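Side-chain contact in discoidin-2 (Dictyostelium discoideum, PDB 2VM9), which is a trimeric galactose-binding lectin that recognises galactosides and N-acetylgalactosamine and may take part in spore coat formation: residues A[211-215]-A[216-220]. Sequence-based numbering, arbitrary orientation.
Sequences HTDNG and QMRWE
Asp213 and Gln216 close a type I' beta turn that links strand 200-211 to strand 216-224 in the H-type lectin domain, held by a single antiparallel hydrogen-bonded pair. Two backbone bonds join them: Asp213 N to Gln216 O at 2.8 Å, nearly straight, and Gln216 N to Asp213 O at 3.0 Å. Gly215 takes up the positive phi (92°) of the turn's third position.

The tight part lies on the Thr212 and Met217 side, buried at the trimer interface. Thr212 CG2 packs against Met217 CE at 3.9 Å, the two side chains crossing at about a right angle; bends at chi2 and chi3 fold the methionine end back toward the threonine, and Met217 also meets its copies in both neighbouring subunits.

The Asp213 and Arg218 side is more open and polar. Arg218, a carbohydrate-binding residue, lies extended from CG to NE, and Gln216 CG lies over the rim of one guanidinium face. Asp213 and Asn241 both bind NH1, probably helping to orient the group beside Trp238. A water bridges Asp213 O and Arg218 NH2. In the salt bridge, NH1 reaches Asp213 OD2 at 2.8 Å from the anti side, with carboxylate and guanidinium planes 60° apart.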
# COMPACT_ATOMS: atom_id res chain seq x y z
N HIS A 211 -30.70 34.15 -0.22
CA HIS A 211 -31.41 35.15 0.54
C HIS A 211 -32.02 34.48 1.75
O HIS A 211 -32.52 33.35 1.68
CB HIS A 211 -32.51 35.78 -0.33
CG HIS A 211 -32.80 37.20 0.04
ND1 HIS A 211 -32.09 38.26 -0.51
CD2 HIS A 211 -33.67 37.74 0.92
CE1 HIS A 211 -32.54 39.40 0.01
NE2 HIS A 211 -33.49 39.11 0.89
N THR A 212 -31.98 35.17 2.89
CA THR A 212 -32.71 34.69 4.05
C THR A 212 -34.21 34.85 3.80
O THR A 212 -34.63 35.63 2.92
CB THR A 212 -32.28 35.41 5.34
OG1 THR A 212 -32.52 36.83 5.22
CG2 THR A 212 -30.74 35.08 5.64
N ASP A 213 -35.00 34.11 4.57
CA ASP A 213 -36.46 34.19 4.54
C ASP A 213 -36.83 34.91 5.84
O ASP A 213 -36.90 34.29 6.92
CB ASP A 213 -37.03 32.76 4.52
CG ASP A 213 -38.56 32.73 4.65
OD1 ASP A 213 -39.16 33.80 4.47
OD2 ASP A 213 -39.12 31.61 4.86
N ASN A 214 -37.03 36.23 5.72
CA ASN A 214 -37.16 37.09 6.87
C ASN A 214 -36.13 36.72 7.95
O ASN A 214 -36.47 36.50 9.10
CB ASN A 214 -38.59 37.02 7.42
CG ASN A 214 -39.59 37.68 6.49
OD1 ASN A 214 -40.65 37.11 6.17
ND2 ASN A 214 -39.26 38.84 6.03
N GLY A 215 -34.87 36.65 7.53
CA GLY A 215 -33.79 36.40 8.50
C GLY A 215 -33.39 34.95 8.72
O GLY A 215 -32.29 34.70 9.26
N GLN A 216 -34.25 34.00 8.34
CA GLN A 216 -33.89 32.57 8.48
C GLN A 216 -33.15 32.08 7.22
O GLN A 216 -33.66 32.20 6.09
CB GLN A 216 -35.11 31.68 8.70
CG GLN A 216 -34.71 30.27 9.18
CD GLN A 216 -34.31 30.25 10.68
OE1 GLN A 216 -34.55 31.21 11.41
NE2 GLN A 216 -33.73 29.13 11.13
N MET A 217 -31.94 31.56 7.41
CA MET A 217 -31.18 30.91 6.32
C MET A 217 -31.46 29.42 6.37
O MET A 217 -31.36 28.81 7.43
CB MET A 217 -29.68 31.14 6.50
CG MET A 217 -28.81 30.49 5.39
SD MET A 217 -29.27 31.10 3.76
CE MET A 217 -28.39 32.68 3.73
N ARG A 218 -31.77 28.84 5.21
CA ARG A 218 -32.06 27.40 5.11
C ARG A 218 -31.43 26.89 3.82
O ARG A 218 -31.83 27.28 2.71
CB ARG A 218 -33.58 27.14 5.07
CG ARG A 218 -34.40 27.70 6.26
CD ARG A 218 -35.87 27.39 6.05
NE ARG A 218 -36.68 27.97 7.12
CZ ARG A 218 -37.32 29.13 7.01
NH1 ARG A 218 -37.28 29.83 5.88
NH2 ARG A 218 -38.08 29.54 8.02
N TRP A 219 -30.39 26.10 3.96
CA TRP A 219 -29.85 25.40 2.80
C TRP A 219 -29.29 24.06 3.25
O TRP A 219 -28.85 23.90 4.38
CB TRP A 219 -28.83 26.24 2.03
CG TRP A 219 -27.61 26.69 2.79
CD1 TRP A 219 -27.36 27.95 3.29
CD2 TRP A 219 -26.45 25.91 3.08
NE1 TRP A 219 -26.13 27.98 3.91
CE2 TRP A 219 -25.55 26.75 3.78
CE3 TRP A 219 -26.08 24.58 2.79
CZ2 TRP A 219 -24.30 26.29 4.24
CZ3 TRP A 219 -24.82 24.12 3.25
CH2 TRP A 219 -23.95 24.98 3.96
N GLU A 220 -29.31 23.09 2.35
CA GLU A 220 -28.72 21.79 2.68
C GLU A 220 -28.25 21.14 1.37
O GLU A 220 -28.84 21.38 0.31
CB GLU A 220 -29.73 20.90 3.42
CG GLU A 220 -29.20 19.51 3.80
CD GLU A 220 -30.12 18.73 4.73
OE1 GLU A 220 -31.29 19.13 4.94
OE2 GLU A 220 -29.63 17.70 5.29
O HOH W 1 -38.64 32.51 8.16